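Local coordinates for Alr1585 protein (Nostoc sp., PDB 5C2I) that probably uses haem to oxidise dyes and other substrates with hydrogen peroxide, as a tetrameric DyP-type (dye-decolorizing) peroxidase, at residues N25-L30 and T246-G251; L259-K264 and E377-G383; A286-R291 and C325-T331. The protein carries 1 engineered substitution. All blocks are in the same frame, centred on the assembly; numbering follows the deposited sequence.

Contact 1: N25-L30 and T246-G251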
loop_
_atom_site.group_PDB
_atom_site.type_symbol
_atom_site.label_atom_id
_atom_site.label_comp_id
_atom_site.label_asym_id
_atom_site.label_seq_id
_atom_site.Cartn_x
_atom_site.Cartn_y
_atom_site.Cartn_z
ATOM N N ASN A 25 26.208 -9.091 33.739
ATOM C CA ASN A 25 27.516 -9.161 33.056
ATOM C C ASN A 25 27.439 -10.120 31.873
ATOM O O ASN A 25 28.047 -9.908 30.809
ATOM C CB ASN A 25 28.633 -9.579 34.029
ATOM C CG ASN A 25 28.962 -8.474 35.022
ATOM O OD1 ASN A 25 28.665 -7.313 34.775
ATOM N ND2 ASN A 25 29.536 -8.832 36.143
ATOM N N LEU A 26 26.655 -11.160 32.049
ATOM C CA LEU A 26 26.462 -12.104 30.974
ATOM C C LEU A 26 25.902 -11.414 29.755
ATOM O O LEU A 26 26.422 -11.582 28.646
ATOM C CB LEU A 26 25.541 -13.212 31.432
ATOM C CG LEU A 26 25.245 -14.265 30.304
ATOM C CD1 LEU A 26 25.173 -15.640 30.934
ATOM C CD2 LEU A 26 23.939 -13.943 29.688
ATOM N N LEU A 27 24.843 -10.618 29.954
ATOM C CA LEU A 27 24.186 -9.968 28.825
ATOM C C LEU A 27 25.104 -8.937 28.125
ATOM O O LEU A 27 24.944 -8.651 26.949
ATOM C CB LEU A 27 22.888 -9.280 29.269
ATOM C CG LEU A 27 21.757 -10.199 29.742
ATOM C CD1 LEU A 27 20.545 -9.387 30.200
ATOM C CD2 LEU A 27 21.351 -11.188 28.656
ATOM N N ASN A 28 26.029 -8.344 28.872
ATOM C CA ASN A 28 26.949 -7.375 28.324
ATOM C C ASN A 28 27.990 -7.983 27.409
ATOM O O ASN A 28 28.414 -7.348 26.474
ATOM C CB ASN A 28 27.693 -6.648 29.463
ATOM C CG ASN A 28 28.366 -5.379 28.972
ATOM O OD1 ASN A 28 27.746 -4.538 28.311
ATOM N ND2 ASN A 28 29.680 -5.273 29.211
ATOM N N ASP A 29 28.399 -9.215 27.677
ATOM C CA ASP A 29 29.483 -9.876 26.914
ATOM C C ASP A 29 29.017 -10.929 25.943
ATOM O O ASP A 29 29.840 -11.492 25.160
ATOM C CB ASP A 29 30.537 -10.487 27.871
ATOM C CG ASP A 29 31.935 -10.598 27.223
ATOM O OD1 ASP A 29 32.241 -9.743 26.367
ATOM O OD2 ASP A 29 32.743 -11.482 27.644
ATOM N N LEU A 30 27.719 -11.222 25.970
ATOM C CA LEU A 30 27.113 -12.219 25.049
ATOM C C LEU A 30 26.643 -11.486 23.817
ATOM O O LEU A 30 26.006 -10.414 23.925
ATOM C CB LEU A 30 25.902 -12.877 25.717
ATOM C CG LEU A 30 25.054 -13.843 24.880
ATOM C CD1 LEU A 30 25.858 -15.116 24.588
ATOM C CD2 LEU A 30 23.776 -14.198 25.599
ATOM N N THR A 246 35.843 -12.177 31.001
ATOM C CA THR A 246 35.006 -11.692 32.127
ATOM C C THR A 246 34.655 -12.911 32.913
ATOM O O THR A 246 34.984 -14.050 32.505
ATOM C CB THR A 246 33.710 -10.938 31.722
ATOM O OG1 THR A 246 32.703 -11.850 31.252
ATOM C CG2 THR A 246 33.982 -9.880 30.632
ATOM N N LYS A 247 34.028 -12.690 34.073
ATOM C CA LYS A 247 33.619 -13.814 34.908
ATOM C C LYS A 247 32.422 -14.540 34.247
ATOM O O LYS A 247 32.106 -15.668 34.600
ATOM C CB LYS A 247 33.237 -13.359 36.322
ATOM C CG LYS A 247 34.331 -12.686 37.130
ATOM C CD LYS A 247 35.503 -13.599 37.323
ATOM C CE LYS A 247 36.451 -12.953 38.322
ATOM N NZ LYS A 247 37.860 -13.270 37.993
ATOM N N ASP A 248 31.770 -13.868 33.304
ATOM C CA ASP A 248 30.543 -14.336 32.732
ATOM C C ASP A 248 30.553 -14.181 31.218
ATOM O O ASP A 248 29.648 -13.607 30.659
ATOM C CB ASP A 248 29.400 -13.524 33.392
ATOM C CG ASP A 248 29.014 -14.059 34.749
ATOM O OD1 ASP A 248 29.162 -15.283 34.982
ATOM O OD2 ASP A 248 28.506 -13.283 35.558
ATOM N N SER A 249 31.574 -14.720 30.568
ATOM C CA SER A 249 31.723 -14.654 29.098
ATOM C C SER A 249 31.204 -15.904 28.417
ATOM O O SER A 249 31.780 -17.003 28.584
ATOM C CB SER A 249 33.204 -14.514 28.745
ATOM O OG SER A 249 33.705 -13.260 29.185
ATOM N N TYR A 250 30.121 -15.748 27.650
ATOM C CA TYR A 250 29.441 -16.885 27.044
ATOM C C TYR A 250 29.283 -16.711 25.563
ATOM O O TYR A 250 29.316 -15.568 25.046
ATOM C CB TYR A 250 28.048 -17.086 27.677
ATOM C CG TYR A 250 28.129 -17.657 29.055
ATOM C CD1 TYR A 250 28.427 -16.859 30.146
ATOM C CD2 TYR A 250 27.965 -19.030 29.265
ATOM C CE1 TYR A 250 28.557 -17.393 31.423
ATOM C CE2 TYR A 250 28.108 -19.559 30.540
ATOM C CZ TYR A 250 28.397 -18.748 31.606
ATOM O OH TYR A 250 28.539 -19.290 32.869
ATOM N N GLY A 251 29.090 -17.856 24.904
ATOM C CA GLY A 251 28.814 -17.930 23.489
ATOM C C GLY A 251 27.799 -19.047 23.220
ATOM O O GLY A 251 27.184 -19.593 24.160
HETATM O O HOH W 1 28.484 -13.357 28.239
HETATM O O HOH W 2 26.293 -12.366 34.605
#
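An ST turn at Thr246, marked by the bond from Asp248 N to Thr246 OG1 (3.0 Å), leads into strand 250-261 of the C-terminal DyP-type peroxidase region and here meets the last turn of helix 24-29. Asp29, Tyr250 and Leu26 have the largest areas buried by the contact, 68, 65 and 61 Å². Asp29 makes the direct polar link: Ser249 OG donates to Asp29 OD2 over a short 2.5 Å, and the same Asp29 OD2 touches Thr246 CG2 at 3.6 Å. Asp29 OD2 is also hydrogen-bonded to Ser462, so the C-terminal helix 461-465 joins this polar cluster. Ser249 OG in turn accepts from Thr246 OG1 (2.7 Å), which ties the turn to the acidic side chain. Leu26 supplies the apolar part, with Leu26 CD1 3.6 Å from Tyr250 CD1, and Tyr250 O lies 3.5 Å from Leu30 CD1. The Leu26 backbone approaches the turn through a CA-H...O contact, Leu26 CA to Asp248 O at 3.5 Å and 167° at the hydrogen. Between the two backbones sits water 1. It donates to Leu26 O (2.8 Å) and Asp248 O (2.7 Å) and accepts from Tyr250 N at 3.0 Å.

Contact 2: L259-K264 and E377-G383. With HEM (protoporphyrin IX containing Fe), chain E.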
loop_
_atom_site.group_PDB
_atom_site.type_symbol
_atom_site.label_atom_id
_atom_site.label_comp_id
_atom_site.label_asym_id
_atom_site.label_seq_id
_atom_site.Cartn_x
_atom_site.Cartn_y
_atom_site.Cartn_z
ATOM N N LEU A 259 19.070 -24.194 2.572
ATOM C CA LEU A 259 18.110 -25.262 2.229
ATOM C C LEU A 259 17.196 -24.767 1.108
ATOM O O LEU A 259 16.283 -23.979 1.333
ATOM C CB LEU A 259 17.322 -25.657 3.490
ATOM C CG LEU A 259 18.122 -26.153 4.684
ATOM C CD1 LEU A 259 17.203 -26.569 5.845
ATOM C CD2 LEU A 259 19.028 -27.302 4.287
ATOM N N GLU A 260 17.437 -25.283 -0.084
ATOM C CA GLU A 260 16.658 -24.936 -1.259
ATOM C C GLU A 260 15.312 -25.640 -1.256
ATOM O O GLU A 260 15.241 -26.841 -0.968
ATOM C CB GLU A 260 17.405 -25.328 -2.517
ATOM C CG GLU A 260 16.716 -24.921 -3.806
ATOM C CD GLU A 260 17.538 -25.265 -5.005
ATOM O OE1 GLU A 260 17.609 -26.474 -5.297
ATOM O OE2 GLU A 260 18.149 -24.363 -5.609
ATOM N N GLN A 261 14.255 -24.888 -1.585
ATOM C CA GLN A 261 12.905 -25.404 -1.528
ATOM C C GLN A 261 12.247 -25.393 -2.888
ATOM O O GLN A 261 12.094 -24.345 -3.479
ATOM C CB GLN A 261 12.055 -24.568 -0.550
ATOM C CG GLN A 261 12.497 -24.642 0.887
ATOM C CD GLN A 261 11.733 -23.675 1.768
ATOM O OE1 GLN A 261 12.226 -22.601 2.122
ATOM N NE2 GLN A 261 10.502 -24.048 2.117
ATOM N N ASN A 262 11.856 -26.573 -3.364
ATOM C CA ASN A 262 11.187 -26.685 -4.658
ATOM C C ASN A 262 9.678 -26.506 -4.425
ATOM O O ASN A 262 8.936 -27.465 -4.186
ATOM C CB ASN A 262 11.523 -27.983 -5.346
ATOM C CG ASN A 262 10.933 -28.069 -6.740
ATOM O OD1 ASN A 262 10.010 -27.339 -7.082
ATOM N ND2 ASN A 262 11.439 -28.982 -7.538
ATOM N N VAL A 263 9.248 -25.254 -4.470
ATOM C CA VAL A 263 7.880 -24.886 -4.126
ATOM C C VAL A 263 6.897 -25.464 -5.123
ATOM O O VAL A 263 5.849 -25.996 -4.747
ATOM C CB VAL A 263 7.735 -23.351 -4.068
ATOM C CG1 VAL A 263 6.297 -22.948 -3.768
ATOM C CG2 VAL A 263 8.662 -22.769 -3.013
ATOM N N LYS A 264 7.235 -25.385 -6.400
ATOM C CA LYS A 264 6.340 -25.885 -7.449
ATOM C C LYS A 264 6.046 -27.380 -7.250
ATOM O O LYS A 264 4.873 -27.812 -7.274
ATOM C CB LYS A 264 6.952 -25.646 -8.831
ATOM C CG LYS A 264 6.055 -26.045 -9.998
ATOM C CD LYS A 264 6.794 -25.819 -11.315
ATOM C CE LYS A 264 6.158 -26.578 -12.453
ATOM N NZ LYS A 264 4.851 -25.955 -12.756
ATOM N N GLU A 377 6.073 -19.772 -7.495
ATOM C CA GLU A 377 6.424 -21.160 -7.212
ATOM C C GLU A 377 7.773 -21.504 -7.827
ATOM O O GLU A 377 7.848 -22.221 -8.802
ATOM C CB GLU A 377 5.290 -22.091 -7.691
ATOM C CG GLU A 377 4.029 -21.888 -6.826
ATOM C CD GLU A 377 2.894 -22.867 -7.124
ATOM O OE1 GLU A 377 3.014 -23.693 -8.069
ATOM O OE2 GLU A 377 1.884 -22.765 -6.394
ATOM N N PRO A 378 8.866 -20.992 -7.225
ATOM C CA PRO A 378 10.191 -21.309 -7.736
ATOM C C PRO A 378 10.504 -22.810 -7.645
ATOM O O PRO A 378 10.132 -23.468 -6.672
ATOM C CB PRO A 378 11.130 -20.497 -6.832
ATOM C CG PRO A 378 10.376 -20.321 -5.586
ATOM C CD PRO A 378 8.935 -20.193 -5.999
ATOM N N VAL A 379 11.211 -23.321 -8.647
ATOM C CA VAL A 379 11.737 -24.695 -8.626
ATOM C C VAL A 379 13.103 -24.726 -7.918
ATOM O O VAL A 379 13.362 -25.586 -7.067
ATOM C CB VAL A 379 11.844 -25.236 -10.063
ATOM C CG1 VAL A 379 12.564 -26.580 -10.121
ATOM C CG2 VAL A 379 10.446 -25.330 -10.640
ATOM N N SER A 380 13.981 -23.792 -8.272
ATOM C CA SER A 380 15.339 -23.725 -7.669
ATOM C C SER A 380 15.706 -22.270 -7.412
ATOM O O SER A 380 15.027 -21.377 -7.913
ATOM C CB SER A 380 16.372 -24.395 -8.590
ATOM O OG SER A 380 16.386 -23.749 -9.826
ATOM N N GLY A 381 16.732 -22.052 -6.596
ATOM C CA GLY A 381 17.247 -20.736 -6.282
ATOM C C GLY A 381 16.530 -19.988 -5.162
ATOM O O GLY A 381 16.866 -18.837 -4.856
ATOM N N SER A 382 15.537 -20.635 -4.546
ATOM C CA SER A 382 14.811 -20.069 -3.418
ATOM C C SER A 382 14.743 -21.044 -2.270
ATOM O O SER A 382 14.664 -22.265 -2.463
ATOM C CB SER A 382 13.388 -19.729 -3.808
ATOM O OG SER A 382 13.340 -18.627 -4.691
ATOM N N GLY A 383 14.770 -20.503 -1.066
ATOM C CA GLY A 383 14.653 -21.344 0.136
ATOM C C GLY A 383 14.869 -20.676 1.453
ATOM O O GLY A 383 14.514 -19.500 1.643
HETATM C CHA HEM E . 8.856 -25.986 13.043
HETATM C CHB HEM E . 9.212 -25.418 8.267
HETATM C CHC HEM E . 13.729 -27.150 8.419
HETATM C CHD HEM E . 13.235 -27.934 13.143
HETATM C C1A HEM E . 8.549 -25.698 11.722
HETATM C C2A HEM E . 7.290 -25.213 11.260
HETATM C C3A HEM E . 7.396 -25.055 9.923
HETATM C C4A HEM E . 8.714 -25.415 9.566
HETATM C CMA HEM E . 6.354 -24.537 8.968
HETATM C CAA HEM E . 6.039 -24.913 12.096
HETATM C CBA HEM E . 5.908 -23.516 12.708
HETATM C CGA HEM E . 7.059 -23.285 13.648
HETATM O O1A HEM E . 7.040 -23.696 14.845
HETATM O O2A HEM E . 8.046 -22.682 13.221
HETATM C C1B HEM E . 10.506 -25.806 7.922
HETATM C C2B HEM E . 11.040 -25.734 6.589
HETATM C C3B HEM E . 12.291 -26.168 6.631
HETATM C C4B HEM E . 12.514 -26.581 8.019
HETATM C CMB HEM E . 10.303 -25.217 5.404
HETATM C CAB HEM E . 13.341 -26.252 5.586
HETATM C CBB HEM E . 13.364 -25.485 4.481
HETATM C C1C HEM E . 13.988 -27.576 9.732
HETATM C C2C HEM E . 15.098 -28.278 10.155
HETATM C C3C HEM E . 14.940 -28.519 11.495
HETATM C C4C HEM E . 13.729 -27.928 11.875
HETATM C CMC HEM E . 16.303 -28.667 9.349
HETATM C CAC HEM E . 15.795 -29.263 12.418
HETATM C CBC HEM E . 16.593 -30.270 12.159
HETATM C C1D HEM E . 12.021 -27.335 13.472
HETATM C C2D HEM E . 11.559 -27.285 14.855
HETATM C C3D HEM E . 10.329 -26.791 14.832
HETATM C C4D HEM E . 10.075 -26.492 13.405
HETATM C CMD HEM E . 12.299 -27.730 16.106
HETATM C CAD HEM E . 9.461 -26.513 16.025
HETATM C CBD HEM E . 8.641 -27.726 16.479
HETATM C CGD HEM E . 7.847 -27.367 17.692
HETATM O O1D HEM E . 6.635 -27.555 17.627
HETATM O O2D HEM E . 8.380 -26.896 18.755
HETATM N NA HEM E . 9.388 -25.891 10.666
HETATM N NB HEM E . 11.381 -26.376 8.690
HETATM N NC HEM E . 13.102 -27.445 10.761
HETATM N ND HEM E . 11.077 -26.924 12.623
HETATM FE FE HEM E . 11.215 -26.690 10.714
HETATM O O HOH W 3 14.941 -27.563 -6.330
HETATM O O HOH W 4 13.672 -22.890 -5.205
HETATM O O HOH W 5 11.591 -20.147 3.090
HETATM O O HOH W 6 2.792 -26.405 -8.371
HETATM O O HOH W 7 3.936 -23.322 -10.809
HETATM O O HOH W 8 12.298 -24.629 10.930
#
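Strand 250-261 ends here as it runs antiparallel to the residues leading into strand 383-390. Glu260 and Gly383 form a non-hydrogen-bonded pair with CA atoms 4.3 Å apart, and the nearly linear bond from Gln261 N to Ser382 O (2.8 Å, 178°) fixes the register. A CB on Gly383 would lie 2.1 Å from Leu259 O, so the close approach needs glycine. Beyond Asn262, Pro378 O meets the start of helix 263-277, accepting from Val263 N at 3.0 Å and weakly from Lys264 N at 3.5 Å. Among the side chains, Asn262, the N-cap residue, accepts from Ala265 N with its OD1. Glu260 reaches across so that its OE2 accepts from Gly381 N (2.9 Å, 172°), Val263 CB packs on Pro378 CD at 3.9 Å, and Glu377 OE2 makes a salt bridge to Arg267 of helix 263-277. Gln261 bonds to Glu197 through NE2, which also lies 3.5 Å from HEM CMB; Leu259 CD1 is 3.9 Å from HEM CAB. The end of an inner strand of the antiparallel sheet, flanked by 383-390 and 448-458, here passes through Asn262 into helix 263-277, and its residues Leu259 and Gln261 line the haem pocket of this DyP-type peroxidase.

Contact 3: A286-R291 and C325-T331. With HEM (protoporphyrin IX containing Fe), chain E.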
loop_
_atom_site.group_PDB
_atom_site.type_symbol
_atom_site.label_atom_id
_atom_site.label_comp_id
_atom_site.label_asym_id
_atom_site.label_seq_id
_atom_site.Cartn_x
_atom_site.Cartn_y
_atom_site.Cartn_z
ATOM N N ALA A 286 -1.350 -29.558 6.269
ATOM C CA ALA A 286 -1.259 -29.671 7.696
ATOM C C ALA A 286 -0.763 -31.045 8.171
ATOM O O ALA A 286 -0.062 -31.140 9.192
ATOM C CB ALA A 286 -2.596 -29.362 8.336
ATOM N N LEU A 287 -1.064 -32.086 7.426
ATOM C CA LEU A 287 -0.539 -33.421 7.750
ATOM C C LEU A 287 0.959 -33.569 7.468
ATOM O O LEU A 287 1.659 -34.381 8.087
ATOM C CB LEU A 287 -1.316 -34.499 6.972
ATOM C CG LEU A 287 -2.801 -34.608 7.281
ATOM C CD1 LEU A 287 -3.491 -35.649 6.418
ATOM C CD2 LEU A 287 -3.052 -34.909 8.761
ATOM N N ILE A 288 1.452 -32.824 6.502
ATOM C CA ILE A 288 2.873 -32.852 6.162
ATOM C C ILE A 288 3.634 -32.095 7.276
ATOM O O ILE A 288 4.637 -32.572 7.795
ATOM C CB ILE A 288 3.131 -32.153 4.802
ATOM C CG1 ILE A 288 2.529 -32.930 3.626
ATOM C CG2 ILE A 288 4.639 -31.957 4.551
ATOM C CD1 ILE A 288 2.248 -32.076 2.409
ATOM N N VAL A 289 3.162 -30.889 7.596
ATOM C CA VAL A 289 3.895 -29.975 8.451
ATOM C C VAL A 289 3.590 -30.153 9.930
ATOM O O VAL A 289 4.505 -30.010 10.755
ATOM C CB VAL A 289 3.617 -28.526 8.037
ATOM C CG1 VAL A 289 4.184 -27.540 9.036
ATOM C CG2 VAL A 289 4.197 -28.268 6.643
ATOM N N GLY A 290 2.334 -30.453 10.247
ATOM C CA GLY A 290 1.851 -30.538 11.627
ATOM C C GLY A 290 0.992 -29.322 11.968
ATOM O O GLY A 290 0.323 -29.295 12.993
ATOM N N ARG A 291 1.005 -28.333 11.073
ATOM C CA ARG A 291 0.158 -27.148 11.186
ATOM C C ARG A 291 -0.380 -26.789 9.805
ATOM O O ARG A 291 0.255 -27.024 8.789
ATOM C CB ARG A 291 0.935 -25.920 11.714
ATOM C CG ARG A 291 1.436 -26.009 13.136
ATOM C CD ARG A 291 2.333 -24.811 13.394
ATOM N NE ARG A 291 2.936 -24.852 14.699
ATOM C CZ ARG A 291 2.449 -24.289 15.805
ATOM N NH1 ARG A 291 1.269 -23.657 15.827
ATOM N NH2 ARG A 291 3.139 -24.396 16.924
ATOM N N CYS A 325 -2.642 -35.421 14.363
ATOM C CA CYS A 325 -1.290 -35.095 13.900
ATOM C C CYS A 325 -0.467 -36.371 13.817
ATOM O O CYS A 325 -0.100 -36.958 14.855
ATOM C CB CYS A 325 -0.589 -34.124 14.838
ATOM S SG CYS A 325 1.034 -33.623 14.185
ATOM N N PRO A 326 -0.174 -36.824 12.589
ATOM C CA PRO A 326 0.623 -38.028 12.459
ATOM C C PRO A 326 1.982 -37.968 13.147
ATOM O O PRO A 326 2.580 -36.890 13.284
ATOM C CB PRO A 326 0.818 -38.148 10.931
ATOM C CG PRO A 326 -0.450 -37.583 10.387
ATOM C CD PRO A 326 -0.690 -36.377 11.294
ATOM N N PHE A 327 2.534 -39.149 13.504
ATOM C CA PHE A 327 3.879 -39.183 14.062
ATOM C C PHE A 327 4.947 -38.648 13.104
ATOM O O PHE A 327 5.994 -38.183 13.526
ATOM C CB PHE A 327 4.238 -40.626 14.474
ATOM C CG PHE A 327 3.541 -41.105 15.731
ATOM C CD1 PHE A 327 3.744 -40.466 16.937
ATOM C CD2 PHE A 327 2.814 -42.302 15.724
ATOM C CE1 PHE A 327 3.152 -40.944 18.109
ATOM C CE2 PHE A 327 2.252 -42.806 16.881
ATOM C CZ PHE A 327 2.424 -42.125 18.082
ATOM N N HIS A 328 4.683 -38.710 11.813
ATOM C CA HIS A 328 5.664 -38.231 10.862
ATOM C C HIS A 328 5.654 -36.726 10.594
ATOM O O HIS A 328 6.563 -36.248 9.941
ATOM C CB HIS A 328 5.526 -38.988 9.522
ATOM C CG HIS A 328 4.231 -38.709 8.829
ATOM N ND1 HIS A 328 3.222 -39.630 8.725
ATOM C CD2 HIS A 328 3.782 -37.595 8.214
ATOM C CE1 HIS A 328 2.203 -39.097 8.070
ATOM N NE2 HIS A 328 2.518 -37.863 7.758
ATOM N N SER A 329 4.611 -36.004 11.032
ATOM C CA SER A 329 4.479 -34.609 10.702
ATOM C C SER A 329 5.678 -33.852 11.248
ATOM O O SER A 329 6.166 -34.153 12.340
ATOM C CB SER A 329 3.170 -34.033 11.243
ATOM O OG SER A 329 2.034 -34.723 10.725
ATOM N N HIS A 330 6.146 -32.885 10.475
ATOM C CA HIS A 330 7.356 -32.141 10.847
ATOM C C HIS A 330 7.391 -31.665 12.324
ATOM O O HIS A 330 8.417 -31.862 12.998
ATOM C CB HIS A 330 7.549 -30.985 9.885
ATOM C CG HIS A 330 8.788 -30.171 10.142
ATOM N ND1 HIS A 330 10.057 -30.708 10.116
ATOM C CD2 HIS A 330 8.943 -28.839 10.341
ATOM C CE1 HIS A 330 10.944 -29.738 10.278
ATOM N NE2 HIS A 330 10.292 -28.600 10.399
ATOM N N THR A 331 6.309 -31.057 12.800
ATOM C CA THR A 331 6.279 -30.552 14.180
ATOM C C THR A 331 6.392 -31.638 15.206
ATOM O O THR A 331 7.070 -31.480 16.223
ATOM C CB THR A 331 5.024 -29.679 14.499
ATOM O OG1 THR A 331 3.851 -30.422 14.233
ATOM C CG2 THR A 331 5.022 -28.395 13.676
HETATM C CHA HEM E . 8.856 -25.986 13.043
HETATM C CHB HEM E . 9.212 -25.418 8.267
HETATM C CHC HEM E . 13.729 -27.150 8.419
HETATM C CHD HEM E . 13.235 -27.934 13.143
HETATM C C1A HEM E . 8.549 -25.698 11.722
HETATM C C2A HEM E . 7.290 -25.213 11.260
HETATM C C3A HEM E . 7.396 -25.055 9.923
HETATM C C4A HEM E . 8.714 -25.415 9.566
HETATM C CMA HEM E . 6.354 -24.537 8.968
HETATM C CAA HEM E . 6.039 -24.913 12.096
HETATM C CBA HEM E . 5.908 -23.516 12.708
HETATM C CGA HEM E . 7.059 -23.285 13.648
HETATM O O1A HEM E . 7.040 -23.696 14.845
HETATM O O2A HEM E . 8.046 -22.682 13.221
HETATM C C1B HEM E . 10.506 -25.806 7.922
HETATM C C2B HEM E . 11.040 -25.734 6.589
HETATM C C3B HEM E . 12.291 -26.168 6.631
HETATM C C4B HEM E . 12.514 -26.581 8.019
HETATM C CMB HEM E . 10.303 -25.217 5.404
HETATM C CAB HEM E . 13.341 -26.252 5.586
HETATM C CBB HEM E . 13.364 -25.485 4.481
HETATM C C1C HEM E . 13.988 -27.576 9.732
HETATM C C2C HEM E . 15.098 -28.278 10.155
HETATM C C3C HEM E . 14.940 -28.519 11.495
HETATM C C4C HEM E . 13.729 -27.928 11.875
HETATM C CMC HEM E . 16.303 -28.667 9.349
HETATM C CAC HEM E . 15.795 -29.263 12.418
HETATM C CBC HEM E . 16.593 -30.270 12.159
HETATM C C1D HEM E . 12.021 -27.335 13.472
HETATM C C2D HEM E . 11.559 -27.285 14.855
HETATM C C3D HEM E . 10.329 -26.791 14.832
HETATM C C4D HEM E . 10.075 -26.492 13.405
HETATM C CMD HEM E . 12.299 -27.730 16.106
HETATM C CAD HEM E . 9.461 -26.513 16.025
HETATM C CBD HEM E . 8.641 -27.726 16.479
HETATM C CGD HEM E . 7.847 -27.367 17.692
HETATM O O1D HEM E . 6.635 -27.555 17.627
HETATM O O2D HEM E . 8.380 -26.896 18.755
HETATM N NA HEM E . 9.388 -25.891 10.666
HETATM N NB HEM E . 11.381 -26.376 8.690
HETATM N NC HEM E . 13.102 -27.445 10.761
HETATM N ND HEM E . 11.077 -26.924 12.623
HETATM FE FE HEM E . 11.215 -26.690 10.714
HETATM O O HOH W 8 12.298 -24.629 10.930
#
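Ala286 opens the last turn of helix 281-289, its O accepting from Gly290 N at 2.7 Å. From Leu287 onward three successive carbonyls bind the second segment. Leu287 O takes a bond from Ser329 OG (2.7 Å), while Leu287 CD2 packs against Pro326 CD at 3.8 Å. Ile288 O accepts from His330 N (3.1 Å, 169°); the Ile288 CA-to-CB bond points away from 325-331, and the side chain touches Phe266 and Leu273 of helix 263-277. Val289 O accepts from Thr331 N (2.9 Å, 152°), and Val289 CG1 lies 3.7 Å from HEM CMA. Gly290 ends the helix with a positive phi of 106°; an ideal CB there would fall 1.8 Å from Thr331 OG1, so glycine permits the close pass of Gly290 CA to Thr331 OG1 at 3.3 Å. Arg291 then leads off beside the porphyrin, with Arg291 NE 3.8 Å from HEM CBA and its NH1 bonded to the carbonyls of Gly295 and Thr311. The bonds to the three helix-end carbonyls join them to Ser329, His330 and Thr331. His330 NE2 binds HEM FE at 2.1 Å, water 8 occupies the opposite side of the iron at 2.3 Å, and ND1 is bonded to Asp418: the proximal histidine site of a haem peroxidase.

Contacts 2 and 3 both reach the haem, but in different ways: 286-291/325-331 supplies the iron ligand, whereas 259-264/377-383 touches the porphyrin periphery through strand residues. Their centres are 21 Å apart and their nearest atoms about 8 Å, so they do not touch; helices 263-277 and 281-289, consecutive in sequence, carry the chain from one to the other. Contact 1 is remote, with its centre 39 Å from those of contacts 2 and 3 and its nearest atoms about 22 and 24 Å from theirs, on the opposite side of the chain's centre. Yet strand 250-261 connects it to contact 2, beginning beside helix 24-29 and ending at the haem pocket.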